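Local coordinates for protein 4-hydroxy-tetrahydrodipicolinate synthase (Aquifex aeolicus, PDB 2EHH) that probably catalyses condensation of pyruvate with aspartate beta-semialdehyde to 4-hydroxy-tetrahydrodipicolinate, a step in lysine biosynthesis, through a Schiff-base intermediate, at residues 223-226 with 227-230; 231-234 with 235-239. All coordinates share one frame; numbering follows the deposited sequence.

In the fold
After the last of the eight barrel strands, 201-204, the chain runs out along helix 211-223, the last helix of the TIM barrel, turns sharply and comes back as helix 226-242, the first of the C-terminal helices. Interaction 1 (223-226 with 227-230) lies at that turn and starts the second helix. Interaction 2 (231-234 with 235-239) takes over without a gap and carries the same helix to a kink near Asp238. The two follow in series, centres about 13 Å apart, neither nested nor crossed, and each closes only a helical turn. Both tie helix 226-242 to helix 211-223 and to a second subunit, with helix 191-196 added in interaction 1 and Tyr288 in interaction 2.

Interaction 1: residues 223-226 with 227-230; sequences EGDF and RRAR
Three donors converge on Asp225 OD1. Arg228 N gives the firmer backbone bond, 3.1 Å to Asp225 OD1 and fairly straight at 161°, although it meets OD1 from well above the carboxylate plane. Arg227 N adds only a weak, bent one, and a water that also accepts from Arg227 N donates to Asp225 OD1 at 2.8 Å. This is a helix N-cap: Asp225 has CG anti to its backbone N (chi1 -175°), which swings the carboxylate beside its own carbonyl carbon and over the first turn's amides. The other oxygen, Asp225 OD2, rests 3.4 Å from Arg228 CB; the guanidinium of Arg228 instead runs on to a salt bridge with Glu231. Just before the cap, Gly224 ends helix 211-223 in a Schellman motif, with backbone angles at which a CB would be jammed against the preceding carbonyl oxygen.

Directly after the cap, Phe226 CD1 packs on Ala229 CB at 3.9 Å, under cover of Leu192 and Ala196 of the same chain, and its ring makes an edge-to-face pair with Phe226 of the second subunit. Arg230 bends at chi3 (-67°) and folds its guanidinium back so that one face lies over Phe226 O, while NH1 donates to Ala196 O of the second subunit. Replacing this arginine with alanine would probably uncover the Phe226 carbonyl and leave the Ala196 oxygen across the interface without this donor. Phe226 O itself accepts from Arg230 N at 2.9 Å.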
ATOM      1  N   GLU A 223     -31.450 -14.780  -7.328  1.00 22.95           N
ATOM      2  CA  GLU A 223     -32.881 -14.624  -7.093  1.00 24.59           C
ATOM      3  C   GLU A 223     -33.170 -13.312  -6.369  1.00 24.98           C
ATOM      4  O   GLU A 223     -34.317 -12.878  -6.295  1.00 23.90           O
ATOM      5  CB  GLU A 223     -33.414 -15.798  -6.275  1.00 25.40           C
ATOM      6  N   GLY A 224     -32.126 -12.686  -5.831  1.00 23.09           N
ATOM      7  CA  GLY A 224     -32.303 -11.429  -5.126  1.00 22.89           C
ATOM      8  C   GLY A 224     -32.633 -11.604  -3.654  1.00 22.31           C
ATOM      9  O   GLY A 224     -32.980 -10.640  -2.971  1.00 21.52           O
ATOM     10  N   ASP A 225     -32.523 -12.836  -3.166  1.00 21.18           N
ATOM     11  CA  ASP A 225     -32.806 -13.141  -1.770  1.00 20.09           C
ATOM     12  C   ASP A 225     -31.509 -13.063  -0.973  1.00 19.90           C
ATOM     13  O   ASP A 225     -30.854 -14.080  -0.723  1.00 17.68           O
ATOM     14  CB  ASP A 225     -33.397 -14.548  -1.655  1.00 22.15           C
ATOM     15  CG  ASP A 225     -33.839 -14.882  -0.243  1.00 22.28           C
ATOM     16  OD1 ASP A 225     -33.525 -14.111   0.687  1.00 24.59           O
ATOM     17  OD2 ASP A 225     -34.496 -15.925  -0.064  1.00 23.10           O
ATOM     18  N   PHE A 226     -31.139 -11.855  -0.562  1.00 19.41           N
ATOM     19  CA  PHE A 226     -29.899 -11.688   0.179  1.00 19.91           C
ATOM     20  C   PHE A 226     -29.979 -12.062   1.647  1.00 19.79           C
ATOM     21  O   PHE A 226     -28.956 -12.146   2.321  1.00 19.83           O
ATOM     22  CB  PHE A 226     -29.357 -10.275  -0.033  1.00 17.99           C
ATOM     23  CG  PHE A 226     -28.725 -10.093  -1.384  1.00 17.98           C
ATOM     24  CD1 PHE A 226     -27.411 -10.500  -1.611  1.00 17.25           C
ATOM     25  CD2 PHE A 226     -29.471  -9.615  -2.458  1.00 19.05           C
ATOM     26  CE1 PHE A 226     -26.851 -10.441  -2.887  1.00 17.34           C
ATOM     27  CE2 PHE A 226     -28.922  -9.551  -3.740  1.00 17.46           C
ATOM     28  CZ  PHE A 226     -27.606  -9.967  -3.954  1.00 18.75           C
ATOM     29  N   ARG A 227     -31.187 -12.303   2.149  1.00 21.29           N
ATOM     30  CA  ARG A 227     -31.327 -12.738   3.533  1.00 21.96           C
ATOM     31  C   ARG A 227     -30.797 -14.169   3.535  1.00 21.23           C
ATOM     32  O   ARG A 227     -30.067 -14.581   4.434  1.00 21.77           O
ATOM     33  CB  ARG A 227     -32.792 -12.747   3.974  1.00 24.94           C
ATOM     34  CG  ARG A 227     -33.022 -13.522   5.268  1.00 28.93           C
ATOM     35  CD  ARG A 227     -34.504 -13.701   5.570  1.00 33.43           C
ATOM     36  NE  ARG A 227     -35.142 -12.449   5.962  1.00 38.79           N
ATOM     37  CZ  ARG A 227     -34.863 -11.787   7.082  1.00 42.00           C
ATOM     38  NH1 ARG A 227     -33.953 -12.259   7.926  1.00 43.79           N
ATOM     39  NH2 ARG A 227     -35.498 -10.655   7.362  1.00 42.13           N
ATOM     40  N   ARG A 228     -31.182 -14.924   2.513  1.00 20.01           N
ATOM     41  CA  ARG A 228     -30.739 -16.304   2.381  1.00 19.99           C
ATOM     42  C   ARG A 228     -29.262 -16.321   1.983  1.00 17.76           C
ATOM     43  O   ARG A 228     -28.502 -17.170   2.438  1.00 17.52           O
ATOM     44  CB  ARG A 228     -31.583 -17.029   1.330  1.00 19.86           C
ATOM     45  CG  ARG A 228     -31.111 -18.438   0.995  1.00 24.44           C
ATOM     46  CD  ARG A 228     -31.047 -19.341   2.222  1.00 27.18           C
ATOM     47  NE  ARG A 228     -30.652 -20.700   1.854  1.00 30.99           N
ATOM     48  CZ  ARG A 228     -30.203 -21.612   2.711  1.00 32.90           C
ATOM     49  NH1 ARG A 228     -30.087 -21.317   3.999  1.00 34.20           N
ATOM     50  NH2 ARG A 228     -29.854 -22.816   2.277  1.00 34.46           N
ATOM     51  N   ALA A 229     -28.866 -15.378   1.133  1.00 16.66           N
ATOM     52  CA  ALA A 229     -27.478 -15.286   0.693  1.00 16.85           C
ATOM     53  C   ALA A 229     -26.575 -15.065   1.907  1.00 16.33           C
ATOM     54  O   ALA A 229     -25.551 -15.731   2.062  1.00 17.81           O
ATOM     55  CB  ALA A 229     -27.318 -14.144  -0.304  1.00 17.03           C
ATOM     56  N   ARG A 230     -26.958 -14.132   2.771  1.00 16.24           N
ATOM     57  CA  ARG A 230     -26.181 -13.856   3.976  1.00 16.40           C
ATOM     58  C   ARG A 230     -26.098 -15.095   4.860  1.00 16.36           C
ATOM     59  O   ARG A 230     -25.074 -15.355   5.487  1.00 15.14           O
ATOM     60  CB  ARG A 230     -26.809 -12.713   4.788  1.00 17.26           C
ATOM     61  CG  ARG A 230     -26.548 -11.315   4.244  1.00 16.78           C
ATOM     62  CD  ARG A 230     -26.946 -10.246   5.271  1.00 19.67           C
ATOM     63  NE  ARG A 230     -28.390 -10.204   5.500  1.00 19.10           N
ATOM     64  CZ  ARG A 230     -29.270  -9.646   4.672  1.00 20.42           C
ATOM     65  NH1 ARG A 230     -28.866  -9.066   3.546  1.00 17.61           N
ATOM     66  NH2 ARG A 230     -30.566  -9.674   4.966  1.00 20.66           N
TER
HETATM   67  O   HOH W   1     -34.079 -11.402   1.017  1.00 24.98           O

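Interaction 2: residues 231-234 with 235-239; sequences EIHY and YLHDL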
ATOM      1  N   GLU A 231     -27.186 -15.857   4.923  1.00 16.68           N
ATOM      2  CA  GLU A 231     -27.202 -17.053   5.750  1.00 18.34           C
ATOM      3  C   GLU A 231     -26.127 -18.033   5.289  1.00 15.74           C
ATOM      4  O   GLU A 231     -25.386 -18.588   6.098  1.00 16.63           O
ATOM      5  CB  GLU A 231     -28.572 -17.728   5.676  1.00 21.77           C
ATOM      6  CG  GLU A 231     -28.873 -18.630   6.847  1.00 29.26           C
ATOM      7  CD  GLU A 231     -30.155 -19.417   6.650  1.00 34.78           C
ATOM      8  OE1 GLU A 231     -31.153 -18.822   6.184  1.00 35.24           O
ATOM      9  OE2 GLU A 231     -30.160 -20.628   6.963  1.00 37.83           O
ATOM     10  N   ILE A 232     -26.051 -18.242   3.982  1.00 14.66           N
ATOM     11  CA  ILE A 232     -25.080 -19.159   3.410  1.00 14.74           C
ATOM     12  C   ILE A 232     -23.671 -18.586   3.486  1.00 13.83           C
ATOM     13  O   ILE A 232     -22.720 -19.301   3.804  1.00 14.96           O
ATOM     14  CB  ILE A 232     -25.422 -19.465   1.945  1.00 15.31           C
ATOM     15  CG1 ILE A 232     -26.834 -20.058   1.868  1.00 18.71           C
ATOM     16  CG2 ILE A 232     -24.405 -20.438   1.364  1.00 15.03           C
ATOM     17  CD1 ILE A 232     -27.367 -20.181   0.456  1.00 20.14           C
ATOM     18  N   HIS A 233     -23.550 -17.298   3.186  1.00 13.25           N
ATOM     19  CA  HIS A 233     -22.269 -16.593   3.227  1.00 13.65           C
ATOM     20  C   HIS A 233     -21.621 -16.723   4.608  1.00 13.98           C
ATOM     21  O   HIS A 233     -20.469 -17.133   4.724  1.00 14.26           O
ATOM     22  CB  HIS A 233     -22.497 -15.113   2.891  1.00 12.36           C
ATOM     23  CG  HIS A 233     -21.309 -14.234   3.135  1.00 14.34           C
ATOM     24  ND1 HIS A 233     -20.273 -14.105   2.232  1.00 12.83           N
ATOM     25  CD2 HIS A 233     -21.006 -13.419   4.175  1.00 12.68           C
ATOM     26  CE1 HIS A 233     -19.385 -13.246   2.706  1.00 14.23           C
ATOM     27  NE2 HIS A 233     -19.806 -12.817   3.882  1.00 12.71           N
ATOM     28  N   TYR A 234     -22.362 -16.388   5.659  1.00 14.02           N
ATOM     29  CA  TYR A 234     -21.804 -16.457   7.002  1.00 15.53           C
ATOM     30  C   TYR A 234     -21.569 -17.874   7.497  1.00 17.46           C
ATOM     31  O   TYR A 234     -20.717 -18.112   8.355  1.00 16.96           O
ATOM     32  CB  TYR A 234     -22.679 -15.665   7.973  1.00 15.95           C
ATOM     33  CG  TYR A 234     -22.500 -14.176   7.773  1.00 15.02           C
ATOM     34  CD1 TYR A 234     -21.273 -13.573   8.041  1.00 13.55           C
ATOM     35  CD2 TYR A 234     -23.517 -13.388   7.236  1.00 14.37           C
ATOM     36  CE1 TYR A 234     -21.053 -12.231   7.774  1.00 12.90           C
ATOM     37  CE2 TYR A 234     -23.308 -12.031   6.960  1.00 14.07           C
ATOM     38  CZ  TYR A 234     -22.068 -11.465   7.231  1.00 13.28           C
ATOM     39  OH  TYR A 234     -21.825 -10.142   6.942  1.00 12.41           O
ATOM     40  N   TYR A 235     -22.314 -18.821   6.943  1.00 17.78           N
ATOM     41  CA  TYR A 235     -22.141 -20.213   7.320  1.00 19.54           C
ATOM     42  C   TYR A 235     -20.816 -20.695   6.723  1.00 18.54           C
ATOM     43  O   TYR A 235     -20.029 -21.378   7.380  1.00 17.97           O
ATOM     44  CB  TYR A 235     -23.316 -21.042   6.784  1.00 22.15           C
ATOM     45  CG  TYR A 235     -23.102 -22.536   6.836  1.00 23.91           C
ATOM     46  CD1 TYR A 235     -22.724 -23.245   5.697  1.00 26.25           C
ATOM     47  CD2 TYR A 235     -23.258 -23.242   8.028  1.00 25.48           C
ATOM     48  CE1 TYR A 235     -22.506 -24.624   5.744  1.00 26.95           C
ATOM     49  CE2 TYR A 235     -23.042 -24.620   8.086  1.00 27.02           C
ATOM     50  CZ  TYR A 235     -22.666 -25.302   6.939  1.00 27.00           C
ATOM     51  OH  TYR A 235     -22.439 -26.659   6.990  1.00 31.11           O
ATOM     52  N   LEU A 236     -20.567 -20.291   5.482  1.00 16.89           N
ATOM     53  CA  LEU A 236     -19.364 -20.675   4.750  1.00 18.21           C
ATOM     54  C   LEU A 236     -18.145 -19.787   5.013  1.00 18.71           C
ATOM     55  O   LEU A 236     -17.055 -20.068   4.511  1.00 18.04           O
ATOM     56  CB  LEU A 236     -19.677 -20.662   3.250  1.00 19.36           C
ATOM     57  CG  LEU A 236     -19.749 -21.953   2.427  1.00 22.63           C
ATOM     58  CD1 LEU A 236     -20.302 -23.103   3.235  1.00 20.22           C
ATOM     59  CD2 LEU A 236     -20.598 -21.686   1.203  1.00 20.37           C
ATOM     60  N   HIS A 237     -18.312 -18.728   5.801  1.00 18.89           N
ATOM     61  CA  HIS A 237     -17.200 -17.813   6.055  1.00 19.88           C
ATOM     62  C   HIS A 237     -15.929 -18.481   6.577  1.00 18.12           C
ATOM     63  O   HIS A 237     -14.834 -18.174   6.105  1.00 17.47           O
ATOM     64  CB  HIS A 237     -17.615 -16.693   7.012  1.00 24.51           C
ATOM     65  CG  HIS A 237     -16.706 -15.504   6.958  1.00 30.12           C
ATOM     66  ND1 HIS A 237     -16.562 -14.733   5.824  1.00 33.12           N
ATOM     67  CD2 HIS A 237     -15.862 -14.979   7.878  1.00 32.34           C
ATOM     68  CE1 HIS A 237     -15.666 -13.789   6.047  1.00 33.78           C
ATOM     69  NE2 HIS A 237     -15.227 -13.916   7.285  1.00 34.70           N
ATOM     70  N   ASP A 238     -16.062 -19.386   7.545  1.00 17.36           N
ATOM     71  CA  ASP A 238     -14.891 -20.076   8.081  1.00 18.39           C
ATOM     72  C   ASP A 238     -14.154 -20.848   6.985  1.00 17.26           C
ATOM     73  O   ASP A 238     -12.928 -20.897   6.978  1.00 16.47           O
ATOM     74  CB  ASP A 238     -15.283 -21.033   9.211  1.00 20.21           C
ATOM     75  CG  ASP A 238     -15.610 -20.310  10.504  1.00 23.18           C
ATOM     76  OD1 ASP A 238     -15.410 -19.077  10.570  1.00 22.17           O
ATOM     77  OD2 ASP A 238     -16.063 -20.976  11.458  1.00 25.95           O
ATOM     78  N   LEU A 239     -14.900 -21.452   6.061  1.00 14.92           N
ATOM     79  CA  LEU A 239     -14.275 -22.187   4.964  1.00 15.51           C
ATOM     80  C   LEU A 239     -13.553 -21.218   4.026  1.00 14.44           C
ATOM     81  O   LEU A 239     -12.413 -21.464   3.623  1.00 13.09           O
ATOM     82  CB  LEU A 239     -15.323 -22.967   4.164  1.00 15.44           C
ATOM     83  CG  LEU A 239     -14.792 -23.716   2.935  1.00 17.81           C
ATOM     84  CD1 LEU A 239     -13.870 -24.842   3.377  1.00 16.48           C
ATOM     85  CD2 LEU A 239     -15.956 -24.270   2.123  1.00 17.93           C
TER
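Ile232 O takes two backbone N-H groups: Leu236 N at 2.9 Å, a good helical bond of 155°, and Tyr235 N at 3.2 Å, a weak one. Tyr235 N is shared, since it also donates to Glu231 O.

The apolar contact is Ile232 against Leu236. The two side chains run alongside each other, Ile232 CG2 4.0 Å from Leu236 CD2; with CG2 anti to the backbone N, the isoleucine offers that branch to the next turn. Both side chains pack on helix 211-223.

All of this is on a kinked alpha-helix, 226-242. The amides of Asp238 and Leu239 have no bond to the turn before, and Tyr288 OH bridges the break for one of them, bonding Leu239 N as well as Tyr235 O, while its ring stands edge-to-face to that of Tyr235.

The other aromatic contacts, of His233, Tyr234 and His237, are on the side turned to the second subunit. The rings of His233 and His237 pair obliquely, centroids 5.7 Å apart and planes at 48°. His233 CD2 sits 3.6 Å above the centre of the Tyr234 ring. Across the interface, His233 NE2 bonds Ser171 OG, Tyr234 OH bonds Leu197 O and His237 NE2 makes a weak bond to Glu172, all three partners on the second subunit. By contrast, His237 ND1 is buried without a polar partner in the model, 4.2 Å from His233 NE2.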